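Local coordinates for protein CAS6A (Thermus thermophilus, PDB 4C97) that probably cleaves precursor CRISPR RNA as a Cas6-family endoribonuclease serving antiviral defence, at residues G116-D121 / E211-S216; L122-A127 / A238-A243; V147-L152 / A170-T175; R174-S179 / V201-R206. The protein carries 1 engineered substitution. All coordinates share one frame; numbering follows the deposited sequence. Where two conformers were deposited one is given.

The four contacts show how one ferredoxin-like domain is assembled from sheet and helices. Interactions 2 and 4 lie in the same antiparallel sheet, their centres about 14 Å apart, and are joined where strands 121-127 and 199-203 pair: L122 O lies 2.8 Å from Y202 N. Interaction 3 is the helix pair packed on one face of this sheet, where V147 touches L124, F126 and Y202; its centre is about 10 Å from that of interaction 4, with which it shares R174 and T175. Interaction 1 sets helix 209-225 beside the loop entering strand 121-127; a salt bridge from E211 OE1 to R174 NH2 (3.0 Å) links it to interactions 3 and 4. The sulfate, probably from the crystallisation liquor, sits at R125 in interaction 2.

Interaction 1. Residues G116-D121 / E211-S216; sequences GPPSRD and EALWLS
P118 and A212 meet where the loop leading into strand 121-127 passes beside helix 209-225, the second main helix of a ferredoxin-like domain. The proline CB rests 3.6 Å from the methyl of A212, and that methyl also touches the carbonyl oxygen of S119. Nearer the start of the loop L213 reaches back to it: with CG anti to the backbone N (chi1 -166°), its CD1 ends 3.8 Å from CA of G116, just before the cis peptide of P117. Further along, L215, likewise anti at chi1, sends CD2 to 3.4 Å from R120 O. The leucine therefore packs against loop backbone, and it also touches L148 and L171 of helices 144-158 and 165-174. The loop stiffens itself with an ST turn, in which S119 OG accepts from D121 N at 3.1 Å; the D121 carboxylate is used elsewhere, by H203 and R178. S216 has its OG between the backbone N and the carbonyl carbon (chi1 72°), a rotamer that lets it donate to L213 O at 2.6 Å. The same OG accepts from a water at 2.8 Å, and that water in turn accepts from G116 N, also at 2.8 Å.

Interaction 2. Residues L122-A127 / A238-A243; sequences LALRFA and ARAESA. With SO4 (sulfate ion), chain D.
The guanidinium of R125 meets E241 OE2 at its edge, near its plane, and a sulfate ion, probably from the crystallisation liquor, also at the edge. R125 was deposited in two conformers, and in the one described NH2 donates to sulfate O1 at 3.0 Å, with weaker bonds to O2. W104 NE1 and R237 NH1 also hold the sulfate. The carboxylate of E241 is tilted 45° to the guanidinium and crosses the arginine stem at a slant, its OE2 3.3 Å from R125 CD; the salt bridge from R125 NE to E241 OE2 is long at 3.8 Å, and a water bridges the same two atoms. OE1 of E241 turns instead to R199. The ring of F126 takes the methyl of A238 obliquely. The backbones that carry these side chains form an antiparallel ladder: R125 and R239 form a hydrogen-bonded pair, with R125 N giving to R239 O at 2.8 Å in a nearly straight bond and R239 N giving to R125 O at 3.0 Å. On the face of L124 and F126, L124 CD2 lies 4.1 Å from A240 CB. Strand 238-241 is an outermost strand of the ferredoxin-like sheet; strand 121-127 pairs on its other edge with strand 199-203, while L124 and F126 pack on V147 of helix 144-158.

Interaction 3. Residues V147-L152 / A170-T175; sequences VLESLL and ALLERT
Helices 144-158 and 165-174 run nearly antiparallel, their short axes 9.3 Å apart at an angle of 163°, with L148 and L172 the nearest pair at 6.4 Å between CA atoms. They make up the helical connection between strands 121-127 and 176-186 of a ferredoxin-like domain. L172 reaches across to the facing helix. Its CG is anti to the carbonyl carbon (chi1 -61°), and its CD2 settles against the opposing backbone, 3.4 Å from E149 N, while CD1 lies 4.0 Å from CB of the same glutamate. The two side chains pass each other at a slant, and the carboxylate of E149 leads off from the interface, bent at chi2; it has a weak, long ion pair with R153. L148 lies beside L172, CB to CD2 3.9 Å, and sends its own CD1 onward to the end of the partner helix. There the chain makes a wider pi-type turn and leaves the helix through T175. L148 and T175 meet tip to tip, L148 CD1 coming 3.7 Å from T175 OG1. That hydroxyl is itself tied down, donating to L171 O at 2.7 Å, and the same carbonyl oxygen lies 3.5 Å from L148 CD1.

Interaction 4. Residues R174-S179 / V201-R206; sequences RTTVRS and VYHLPR
P205 O is gripped by two nitrogens of R174, NE at 2.7 Å and NH2 at 3.0 Å, both donors meeting it side-on with the oxygen close to the guanidinium plane. Over one face of that guanidinium lies CD1 of L204, 3.7 Å from R174 NE; the bend at chi3 (76°) places NE where it can reach the carbonyl. NH2 has a second partner in E211, consistent with a guanidinium fixed in rotation. T175 turns CG2 toward CB of Y202, the two side chains crossing at about a right angle. From here the chains form the antiparallel pairing of strands 176-186 and 199-203 inside the ferredoxin-like sheet. T176 and H203 are a hydrogen-bonded pair, T176 N giving to H203 O at 2.8 Å. In the return bond H203 N lies above the carbonyl plane of T176 O, 41° out of it. V177 and Y202 follow side by side, pointing the same way, with V177 CG2 3.9 Å from Y202 CE1. Then the register slips in a classic beta bulge: R178 and S179 both face V201, whose O takes R178 N at 2.8 Å and S179 N more weakly at 3.4 Å. The guanidinium of R178 and the ring of H203, tilted 30° to each other, share D121 as partner. S179 OG stands 3.2 Å from V201 CG2.

Interaction 1. Residues G116-D121 / E211-S216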
loop_
_atom_site.group_PDB
_atom_site.type_symbol
_atom_site.label_atom_id
_atom_site.label_comp_id
_atom_site.label_asym_id
_atom_site.label_seq_id
_atom_site.Cartn_x
_atom_site.Cartn_y
_atom_site.Cartn_z
ATOM N N GLY A 116 -11.792 -8.206 -11.574
ATOM C CA GLY A 116 -11.191 -9.432 -12.059
ATOM C C GLY A 116 -10.376 -9.125 -13.300
ATOM O O GLY A 116 -9.962 -7.985 -13.494
ATOM N N PRO A 117 -10.144 -10.133 -14.146
ATOM C CA PRO A 117 -10.700 -11.482 -14.044
ATOM C C PRO A 117 -10.198 -12.269 -12.841
ATOM O O PRO A 117 -9.113 -11.994 -12.317
ATOM C CB PRO A 117 -10.222 -12.151 -15.325
ATOM C CG PRO A 117 -9.013 -11.426 -15.704
ATOM C CD PRO A 117 -9.250 -10.003 -15.306
ATOM N N PRO A 118 -10.999 -13.238 -12.391
ATOM C CA PRO A 118 -10.504 -14.104 -11.329
ATOM C C PRO A 118 -9.282 -14.825 -11.825
ATOM O O PRO A 118 -9.173 -15.175 -13.001
ATOM C CB PRO A 118 -11.664 -15.070 -11.080
ATOM C CG PRO A 118 -12.519 -15.002 -12.301
ATOM C CD PRO A 118 -12.340 -13.630 -12.854
ATOM N N SER A 119 -8.342 -15.044 -10.923
ATOM C CA SER A 119 -7.197 -15.838 -11.274
ATOM C C SER A 119 -6.721 -16.541 -10.026
ATOM O O SER A 119 -6.816 -15.993 -8.938
ATOM C CB SER A 119 -6.072 -14.964 -11.836
ATOM O OG SER A 119 -4.918 -15.767 -12.035
ATOM N N ARG A 120 -6.225 -17.757 -10.199
ATOM C CA ARG A 120 -5.594 -18.518 -9.123
ATOM C C ARG A 120 -4.231 -17.975 -8.745
ATOM O O ARG A 120 -3.724 -18.279 -7.671
ATOM C CB ARG A 120 -5.451 -19.977 -9.544
ATOM C CG ARG A 120 -6.768 -20.647 -9.769
ATOM C CD ARG A 120 -6.606 -22.104 -10.094
ATOM N NE ARG A 120 -7.763 -22.854 -9.611
ATOM C CZ ARG A 120 -8.765 -23.296 -10.361
ATOM N NH1 ARG A 120 -8.788 -23.089 -11.674
ATOM N NH2 ARG A 120 -9.752 -23.965 -9.785
ATOM N N ASP A 121 -3.653 -17.156 -9.618
ATOM C CA ASP A 121 -2.318 -16.609 -9.414
ATOM C C ASP A 121 -2.361 -15.134 -9.044
ATOM O O ASP A 121 -3.199 -14.369 -9.545
ATOM C CB ASP A 121 -1.470 -16.732 -10.673
ATOM C CG ASP A 121 -1.210 -18.161 -11.076
ATOM O OD1 ASP A 121 -1.097 -19.028 -10.187
ATOM O OD2 ASP A 121 -1.126 -18.399 -12.301
ATOM N N GLU A 211 -13.357 -17.385 -4.841
ATOM C CA GLU A 211 -12.041 -17.300 -4.206
ATOM C C GLU A 211 -10.999 -16.603 -5.084
ATOM O O GLU A 211 -10.204 -15.777 -4.606
ATOM C CB GLU A 211 -11.564 -18.702 -3.837
ATOM C CG GLU A 211 -12.323 -19.307 -2.632
ATOM C CD GLU A 211 -12.118 -20.809 -2.469
ATOM O OE1 GLU A 211 -11.348 -21.400 -3.258
ATOM O OE2 GLU A 211 -12.740 -21.401 -1.553
ATOM N N ALA A 212 -10.986 -16.968 -6.369
ATOM C CA ALA A 212 -10.042 -16.383 -7.317
ATOM C C ALA A 212 -10.342 -14.886 -7.529
ATOM O O ALA A 212 -9.434 -14.058 -7.690
ATOM C CB ALA A 212 -10.100 -17.160 -8.654
ATOM N N LEU A 213 -11.627 -14.538 -7.515
ATOM C CA LEU A 213 -11.986 -13.121 -7.566
ATOM C C LEU A 213 -11.480 -12.332 -6.340
ATOM O O LEU A 213 -10.891 -11.242 -6.482
ATOM C CB LEU A 213 -13.487 -12.934 -7.712
ATOM C CG LEU A 213 -13.845 -11.515 -8.094
ATOM C CD1 LEU A 213 -13.358 -11.187 -9.499
ATOM C CD2 LEU A 213 -15.355 -11.301 -7.961
ATOM N N TRP A 214 -11.730 -12.869 -5.144
ATOM C CA TRP A 214 -11.207 -12.249 -3.943
ATOM C C TRP A 214 -9.678 -12.134 -3.989
ATOM O O TRP A 214 -9.114 -11.104 -3.623
ATOM C CB TRP A 214 -11.658 -13.033 -2.707
ATOM C CG TRP A 214 -12.991 -12.566 -2.200
ATOM C CD1 TRP A 214 -14.224 -13.049 -2.543
ATOM C CD2 TRP A 214 -13.229 -11.482 -1.284
ATOM N NE1 TRP A 214 -15.211 -12.344 -1.888
ATOM C CE2 TRP A 214 -14.624 -11.371 -1.114
ATOM C CE3 TRP A 214 -12.384 -10.596 -0.599
ATOM C CZ2 TRP A 214 -15.200 -10.429 -0.282
ATOM C CZ3 TRP A 214 -12.958 -9.658 0.233
ATOM C CH2 TRP A 214 -14.351 -9.581 0.385
ATOM N N LEU A 215 -8.989 -13.189 -4.432
ATOM C CA LEU A 215 -7.529 -13.091 -4.558
ATOM C C LEU A 215 -7.136 -11.903 -5.456
ATOM O O LEU A 215 -6.271 -11.071 -5.096
ATOM C CB LEU A 215 -6.932 -14.405 -5.073
ATOM C CG LEU A 215 -5.409 -14.436 -5.194
ATOM C CD1 LEU A 215 -4.695 -14.275 -3.832
ATOM C CD2 LEU A 215 -4.965 -15.713 -5.874
ATOM N N SER A 216 -7.820 -11.791 -6.592
ATOM C CA SER A 216 -7.521 -10.678 -7.498
ATOM C C SER A 216 -7.798 -9.314 -6.862
ATOM O O SER A 216 -7.059 -8.337 -7.083
ATOM C CB SER A 216 -8.255 -10.833 -8.834
ATOM O OG SER A 216 -9.648 -10.606 -8.727
HETATM O O HOH W 1 -10.199 -7.954 -9.259
#

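Interaction 2. Residues L122-A127 / A238-A243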
loop_
_atom_site.group_PDB
_atom_site.type_symbol
_atom_site.label_atom_id
_atom_site.label_comp_id
_atom_site.label_asym_id
_atom_site.label_seq_id
_atom_site.Cartn_x
_atom_site.Cartn_y
_atom_site.Cartn_z
ATOM N N LEU A 122 -1.468 -14.727 -8.153
ATOM C CA LEU A 122 -1.304 -13.313 -7.840
ATOM C C LEU A 122 0.176 -13.005 -7.691
ATOM O O LEU A 122 0.852 -13.522 -6.787
ATOM C CB LEU A 122 -2.071 -12.924 -6.572
ATOM C CG LEU A 122 -1.847 -11.470 -6.099
ATOM C CD1 LEU A 122 -2.356 -10.467 -7.124
ATOM C CD2 LEU A 122 -2.452 -11.255 -4.748
ATOM N N ALA A 123 0.691 -12.197 -8.612
ATOM C CA ALA A 123 2.082 -11.770 -8.556
ATOM C C ALA A 123 2.130 -10.410 -7.895
ATOM O O ALA A 123 1.534 -9.468 -8.394
ATOM C CB ALA A 123 2.670 -11.684 -9.944
ATOM N N LEU A 124 2.822 -10.329 -6.770
ATOM C CA LEU A 124 3.008 -9.066 -6.083
ATOM C C LEU A 124 4.450 -8.644 -6.133
ATOM O O LEU A 124 5.368 -9.458 -5.971
ATOM C CB LEU A 124 2.579 -9.151 -4.619
ATOM C CG LEU A 124 1.097 -9.290 -4.350
ATOM C CD1 LEU A 124 0.868 -9.412 -2.859
ATOM C CD2 LEU A 124 0.340 -8.085 -4.920
ATOM N N ARG A 125 4.633 -7.352 -6.358
ATOM C CA ARG A 125 5.935 -6.732 -6.218
ATOM C C ARG A 125 5.942 -5.903 -4.952
ATOM O O ARG A 125 5.086 -5.029 -4.737
ATOM C CB ARG A 125 6.329 -5.862 -7.414
ATOM C CG ARG A 125 7.752 -5.308 -7.256
ATOM C CD ARG A 125 8.336 -4.726 -8.519
ATOM N NE ARG A 125 7.929 -3.338 -8.716
ATOM C CZ ARG A 125 8.516 -2.289 -8.144
ATOM N NH1 ARG A 125 9.549 -2.444 -7.326
ATOM N NH2 ARG A 125 8.064 -1.073 -8.396
ATOM N N PHE A 126 6.909 -6.207 -4.106
ATOM C CA PHE A 126 7.125 -5.504 -2.855
ATOM C C PHE A 126 8.214 -4.492 -3.134
ATOM O O PHE A 126 9.384 -4.838 -3.344
ATOM C CB PHE A 126 7.532 -6.501 -1.763
ATOM C CG PHE A 126 6.469 -7.539 -1.480
ATOM C CD1 PHE A 126 5.459 -7.283 -0.574
ATOM C CD2 PHE A 126 6.440 -8.748 -2.175
ATOM C CE1 PHE A 126 4.482 -8.212 -0.323
ATOM C CE2 PHE A 126 5.470 -9.665 -1.924
ATOM C CZ PHE A 126 4.477 -9.405 -1.016
ATOM N N ALA A 127 7.789 -3.230 -3.164
ATOM C CA ALA A 127 8.599 -2.125 -3.667
ATOM C C ALA A 127 9.297 -1.352 -2.556
ATOM O O ALA A 127 10.168 -0.523 -2.832
ATOM C CB ALA A 127 7.740 -1.174 -4.506
ATOM N N ALA A 238 3.443 -1.888 -2.281
ATOM C CA ALA A 238 3.339 -3.074 -3.112
ATOM C C ALA A 238 2.345 -2.865 -4.213
ATOM O O ALA A 238 1.469 -2.021 -4.106
ATOM C CB ALA A 238 2.923 -4.262 -2.280
ATOM N N ARG A 239 2.497 -3.653 -5.264
ATOM C CA ARG A 239 1.493 -3.679 -6.320
ATOM C C ARG A 239 1.425 -5.030 -7.010
ATOM O O ARG A 239 2.399 -5.779 -7.042
ATOM C CB ARG A 239 1.777 -2.600 -7.359
ATOM C CG ARG A 239 2.989 -2.846 -8.225
ATOM C CD ARG A 239 3.275 -1.661 -9.160
ATOM N NE ARG A 239 2.090 -1.296 -9.925
ATOM C CZ ARG A 239 1.871 -0.104 -10.473
ATOM N NH1 ARG A 239 2.758 0.874 -10.338
ATOM N NH2 ARG A 239 0.752 0.111 -11.144
ATOM N N ALA A 240 0.270 -5.324 -7.600
ATOM C CA ALA A 240 0.135 -6.528 -8.393
ATOM C C ALA A 240 0.726 -6.339 -9.779
ATOM O O ALA A 240 0.652 -5.251 -10.352
ATOM C CB ALA A 240 -1.328 -6.951 -8.502
ATOM N N GLU A 241 1.300 -7.423 -10.306
ATOM C CA GLU A 241 1.932 -7.444 -11.625
ATOM C C GLU A 241 1.365 -8.593 -12.417
ATOM O O GLU A 241 0.571 -9.377 -11.907
ATOM C CB GLU A 241 3.441 -7.715 -11.517
ATOM C CG GLU A 241 4.256 -6.701 -10.768
ATOM C CD GLU A 241 5.752 -6.972 -10.872
ATOM O OE1 GLU A 241 6.165 -8.151 -10.808
ATOM O OE2 GLU A 241 6.518 -6.001 -11.026
ATOM N N SER A 242 1.830 -8.721 -13.653
ATOM C CA SER A 242 1.489 -9.868 -14.491
ATOM C C SER A 242 2.171 -11.131 -13.971
ATOM O O SER A 242 3.394 -11.165 -13.793
ATOM C CB SER A 242 1.924 -9.603 -15.924
ATOM O OG SER A 242 1.339 -8.401 -16.393
ATOM N N ALA A 243 1.367 -12.160 -13.711
ATOM C CA ALA A 243 1.875 -13.439 -13.231
ATOM C C ALA A 243 2.716 -14.116 -14.303
ATOM O O ALA A 243 2.458 -13.952 -15.502
ATOM C CB ALA A 243 0.721 -14.339 -12.822
ATOM O OXT ALA A 243 3.663 -14.842 -13.985
HETATM S S SO4 D . 9.884 2.050 -7.340
HETATM O O1 SO4 D . 8.460 1.799 -7.502
HETATM O O2 SO4 D . 10.544 0.763 -7.117
HETATM O O3 SO4 D . 10.411 2.660 -8.555
HETATM O O4 SO4 D . 10.206 2.918 -6.214
HETATM O O HOH W 2 -0.944 -11.168 -10.750
HETATM O O HOH W 3 5.591 -3.719 -10.996
#

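Interaction 3. Residues V147-L152 / A170-T175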
loop_
_atom_site.group_PDB
_atom_site.type_symbol
_atom_site.label_atom_id
_atom_site.label_comp_id
_atom_site.label_asym_id
_atom_site.label_seq_id
_atom_site.Cartn_x
_atom_site.Cartn_y
_atom_site.Cartn_z
ATOM N N VAL A 147 0.670 -11.957 4.208
ATOM C CA VAL A 147 0.393 -10.986 3.162
ATOM C C VAL A 147 -1.110 -10.857 2.941
ATOM O O VAL A 147 -1.707 -9.718 2.983
ATOM C CB VAL A 147 1.111 -11.412 1.834
ATOM C CG1 VAL A 147 0.643 -10.568 0.639
ATOM C CG2 VAL A 147 2.597 -11.314 2.005
ATOM N N LEU A 148 -1.744 -12.006 2.722
ATOM C CA LEU A 148 -3.160 -12.011 2.380
ATOM C C LEU A 148 -4.034 -11.630 3.565
ATOM O O LEU A 148 -5.045 -10.931 3.353
ATOM C CB LEU A 148 -3.573 -13.327 1.740
ATOM C CG LEU A 148 -2.827 -13.622 0.438
ATOM C CD1 LEU A 148 -3.342 -14.944 -0.085
ATOM C CD2 LEU A 148 -2.977 -12.545 -0.642
ATOM N N GLU A 149 -3.674 -12.030 4.793
ATOM C CA GLU A 149 -4.460 -11.587 5.938
ATOM C C GLU A 149 -4.330 -10.076 6.102
ATOM O O GLU A 149 -5.324 -9.403 6.431
ATOM C CB GLU A 149 -4.026 -12.286 7.216
ATOM C CG GLU A 149 -4.930 -12.026 8.403
ATOM C CD GLU A 149 -4.598 -10.770 9.186
ATOM O OE1 GLU A 149 -3.489 -10.211 9.035
ATOM O OE2 GLU A 149 -5.466 -10.318 9.980
ATOM N N SER A 150 -3.127 -9.539 5.893
ATOM C CA SER A 150 -2.963 -8.085 5.992
ATOM C C SER A 150 -3.879 -7.358 5.037
ATOM O O SER A 150 -4.595 -6.420 5.431
ATOM C CB SER A 150 -1.516 -7.705 5.693
ATOM O OG SER A 150 -1.351 -6.319 5.822
ATOM N N LEU A 151 -3.858 -7.785 3.778
ATOM C CA LEU A 151 -4.733 -7.173 2.776
ATOM C C LEU A 151 -6.223 -7.369 3.085
ATOM O O LEU A 151 -7.028 -6.430 3.006
ATOM C CB LEU A 151 -4.401 -7.741 1.403
ATOM C CG LEU A 151 -3.029 -7.308 0.881
ATOM C CD1 LEU A 151 -2.573 -8.167 -0.319
ATOM C CD2 LEU A 151 -3.007 -5.806 0.537
ATOM N N LEU A 152 -6.608 -8.590 3.431
ATOM C CA LEU A 152 -8.020 -8.892 3.687
ATOM C C LEU A 152 -8.573 -8.122 4.881
ATOM O O LEU A 152 -9.699 -7.605 4.837
ATOM C CB LEU A 152 -8.213 -10.385 3.908
ATOM C CG LEU A 152 -9.648 -10.864 4.120
ATOM C CD1 LEU A 152 -10.544 -10.505 2.934
ATOM C CD2 LEU A 152 -9.666 -12.369 4.365
ATOM N N ALA A 170 -9.695 -20.494 2.620
ATOM C CA ALA A 170 -8.941 -20.847 1.416
ATOM C C ALA A 170 -7.779 -19.889 1.161
ATOM O O ALA A 170 -6.652 -20.315 0.901
ATOM C CB ALA A 170 -9.849 -20.871 0.231
ATOM N N LEU A 171 -8.054 -18.594 1.226
ATOM C CA LEU A 171 -7.018 -17.616 0.912
ATOM C C LEU A 171 -5.842 -17.747 1.869
ATOM O O LEU A 171 -4.684 -17.762 1.442
ATOM C CB LEU A 171 -7.571 -16.198 0.983
ATOM C CG LEU A 171 -8.548 -15.820 -0.125
ATOM C CD1 LEU A 171 -9.305 -14.581 0.260
ATOM C CD2 LEU A 171 -7.822 -15.642 -1.475
ATOM N N LEU A 172 -6.133 -17.852 3.164
ATOM C CA LEU A 172 -5.065 -17.820 4.157
ATOM C C LEU A 172 -4.360 -19.153 4.325
ATOM O O LEU A 172 -3.152 -19.188 4.515
ATOM C CB LEU A 172 -5.597 -17.355 5.504
ATOM C CG LEU A 172 -6.198 -15.957 5.516
ATOM C CD1 LEU A 172 -6.390 -15.497 6.965
ATOM C CD2 LEU A 172 -5.378 -14.964 4.738
ATOM N N GLU A 173 -5.108 -20.252 4.245
ATOM C CA GLU A 173 -4.557 -21.567 4.561
ATOM C C GLU A 173 -4.087 -22.349 3.342
ATOM O O GLU A 173 -3.147 -23.129 3.447
ATOM C CB GLU A 173 -5.582 -22.422 5.321
ATOM C CG GLU A 173 -6.007 -21.816 6.650
ATOM C CD GLU A 173 -4.824 -21.610 7.592
ATOM O OE1 GLU A 173 -3.965 -22.516 7.687
ATOM O OE2 GLU A 173 -4.736 -20.535 8.220
ATOM N N ARG A 174 -4.733 -22.165 2.198
ATOM C CA ARG A 174 -4.419 -23.025 1.057
ATOM C C ARG A 174 -3.467 -22.372 0.046
ATOM O O ARG A 174 -2.764 -23.067 -0.699
ATOM C CB ARG A 174 -5.697 -23.531 0.386
ATOM C CG ARG A 174 -5.453 -24.695 -0.537
ATOM C CD ARG A 174 -6.745 -25.392 -0.967
ATOM N NE ARG A 174 -7.479 -24.640 -1.989
ATOM C CZ ARG A 174 -8.692 -24.105 -1.832
ATOM N NH1 ARG A 174 -9.354 -24.198 -0.685
ATOM N NH2 ARG A 174 -9.252 -23.464 -2.839
ATOM N N THR A 175 -3.429 -21.046 0.021
ATOM C CA THR A 175 -2.566 -20.354 -0.936
ATOM C C THR A 175 -1.125 -20.742 -0.703
ATOM O O THR A 175 -0.661 -20.794 0.443
ATOM C CB THR A 175 -2.721 -18.825 -0.878
ATOM O OG1 THR A 175 -4.085 -18.481 -1.082
ATOM C CG2 THR A 175 -1.886 -18.132 -1.970
#

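Interaction 4. Residues R174-S179 / V201-R206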
loop_
_atom_site.group_PDB
_atom_site.type_symbol
_atom_site.label_atom_id
_atom_site.label_comp_id
_atom_site.label_asym_id
_atom_site.label_seq_id
_atom_site.Cartn_x
_atom_site.Cartn_y
_atom_site.Cartn_z
ATOM N N ARG A 174 -4.733 -22.165 2.198
ATOM C CA ARG A 174 -4.419 -23.025 1.057
ATOM C C ARG A 174 -3.467 -22.372 0.046
ATOM O O ARG A 174 -2.764 -23.067 -0.699
ATOM C CB ARG A 174 -5.697 -23.531 0.386
ATOM C CG ARG A 174 -5.453 -24.695 -0.537
ATOM C CD ARG A 174 -6.745 -25.392 -0.967
ATOM N NE ARG A 174 -7.479 -24.640 -1.989
ATOM C CZ ARG A 174 -8.692 -24.105 -1.832
ATOM N NH1 ARG A 174 -9.354 -24.198 -0.685
ATOM N NH2 ARG A 174 -9.252 -23.464 -2.839
ATOM N N THR A 175 -3.429 -21.046 0.021
ATOM C CA THR A 175 -2.566 -20.354 -0.936
ATOM C C THR A 175 -1.125 -20.742 -0.703
ATOM O O THR A 175 -0.661 -20.794 0.443
ATOM C CB THR A 175 -2.721 -18.825 -0.878
ATOM O OG1 THR A 175 -4.085 -18.481 -1.082
ATOM C CG2 THR A 175 -1.886 -18.132 -1.970
ATOM N N THR A 176 -0.426 -21.023 -1.797
ATOM C CA THR A 176 0.979 -21.380 -1.755
ATOM C C THR A 176 1.806 -20.338 -2.502
ATOM O O THR A 176 1.283 -19.334 -2.999
ATOM C CB THR A 176 1.232 -22.802 -2.310
ATOM O OG1 THR A 176 2.561 -23.197 -1.983
ATOM C CG2 THR A 176 1.049 -22.866 -3.823
ATOM N N VAL A 177 3.101 -20.580 -2.573
ATOM C CA VAL A 177 3.997 -19.751 -3.329
ATOM C C VAL A 177 4.533 -20.518 -4.507
ATOM O O VAL A 177 5.110 -21.586 -4.346
ATOM C CB VAL A 177 5.158 -19.235 -2.456
ATOM C CG1 VAL A 177 6.209 -18.589 -3.308
ATOM C CG2 VAL A 177 4.648 -18.235 -1.405
ATOM N N ARG A 178 4.329 -19.980 -5.703
ATOM C CA ARG A 178 4.877 -20.555 -6.922
ATOM C C ARG A 178 6.318 -20.096 -7.158
ATOM O O ARG A 178 7.157 -20.881 -7.571
ATOM C CB ARG A 178 4.013 -20.201 -8.143
ATOM C CG ARG A 178 4.661 -20.555 -9.469
ATOM C CD ARG A 178 3.870 -19.969 -10.607
ATOM N NE ARG A 178 2.602 -20.665 -10.748
ATOM C CZ ARG A 178 1.587 -20.220 -11.475
ATOM N NH1 ARG A 178 1.689 -19.065 -12.123
ATOM N NH2 ARG A 178 0.473 -20.928 -11.554
ATOM N N SER A 179 6.603 -18.818 -6.937
ATOM C CA SER A 179 7.961 -18.321 -7.059
ATOM C C SER A 179 8.217 -17.155 -6.118
ATOM O O SER A 179 7.292 -16.437 -5.706
ATOM C CB SER A 179 8.279 -17.893 -8.486
ATOM O OG SER A 179 7.409 -16.872 -8.896
ATOM N N VAL A 201 5.114 -14.762 -6.432
ATOM C CA VAL A 201 3.891 -15.203 -7.095
ATOM C C VAL A 201 3.184 -16.232 -6.208
ATOM O O VAL A 201 3.709 -17.303 -5.932
ATOM C CB VAL A 201 4.172 -15.774 -8.483
ATOM C CG1 VAL A 201 2.860 -16.126 -9.174
ATOM C CG2 VAL A 201 4.970 -14.778 -9.325
ATOM N N TYR A 202 1.986 -15.859 -5.782
ATOM C CA TYR A 202 1.086 -16.677 -4.973
ATOM C C TYR A 202 0.147 -17.440 -5.871
ATOM O O TYR A 202 -0.214 -16.974 -6.956
ATOM C CB TYR A 202 0.280 -15.792 -4.004
ATOM C CG TYR A 202 1.207 -15.025 -3.091
ATOM C CD1 TYR A 202 1.717 -15.613 -1.943
ATOM C CD2 TYR A 202 1.614 -13.739 -3.412
ATOM C CE1 TYR A 202 2.596 -14.935 -1.129
ATOM C CE2 TYR A 202 2.491 -13.041 -2.602
ATOM C CZ TYR A 202 2.981 -13.656 -1.460
ATOM O OH TYR A 202 3.876 -13.015 -0.655
ATOM N N HIS A 203 -0.235 -18.630 -5.424
ATOM C CA HIS A 203 -1.102 -19.473 -6.210
ATOM C C HIS A 203 -2.049 -20.198 -5.279
ATOM O O HIS A 203 -1.605 -20.795 -4.288
ATOM C CB HIS A 203 -0.277 -20.474 -6.983
ATOM C CG HIS A 203 -1.102 -21.509 -7.661
ATOM N ND1 HIS A 203 -1.880 -21.224 -8.758
ATOM C CD2 HIS A 203 -1.285 -22.821 -7.395
ATOM C CE1 HIS A 203 -2.506 -22.321 -9.148
ATOM N NE2 HIS A 203 -2.164 -23.305 -8.331
ATOM N N LEU A 204 -3.337 -20.150 -5.602
ATOM C CA LEU A 204 -4.368 -20.819 -4.818
ATOM C C LEU A 204 -4.899 -22.036 -5.573
ATOM O O LEU A 204 -5.689 -21.901 -6.524
ATOM C CB LEU A 204 -5.517 -19.850 -4.516
ATOM C CG LEU A 204 -6.691 -20.431 -3.727
ATOM C CD1 LEU A 204 -6.231 -21.173 -2.490
ATOM C CD2 LEU A 204 -7.685 -19.337 -3.352
ATOM N N PRO A 205 -4.464 -23.238 -5.164
ATOM C CA PRO A 205 -4.920 -24.449 -5.843
ATOM C C PRO A 205 -6.416 -24.603 -5.733
ATOM O O PRO A 205 -6.991 -24.353 -4.667
ATOM C CB PRO A 205 -4.224 -25.576 -5.066
ATOM C CG PRO A 205 -3.071 -24.923 -4.402
ATOM C CD PRO A 205 -3.506 -23.530 -4.088
ATOM N N ARG A 206 -7.005 -25.062 -6.826
ATOM C CA ARG A 206 -8.433 -25.352 -6.941
ATOM C C ARG A 206 -9.317 -24.231 -6.442
ATOM O O ARG A 206 -10.378 -24.482 -5.870
ATOM C CB ARG A 206 -8.784 -26.647 -6.201
ATOM C CG ARG A 206 -7.957 -27.857 -6.618
ATOM C CD ARG A 206 -8.410 -28.479 -7.971
ATOM N NE ARG A 206 -9.735 -29.118 -7.961
ATOM C CZ ARG A 206 -10.835 -28.629 -8.538
ATOM N NH1 ARG A 206 -10.820 -27.463 -9.175
ATOM N NH2 ARG A 206 -11.971 -29.315 -8.473
#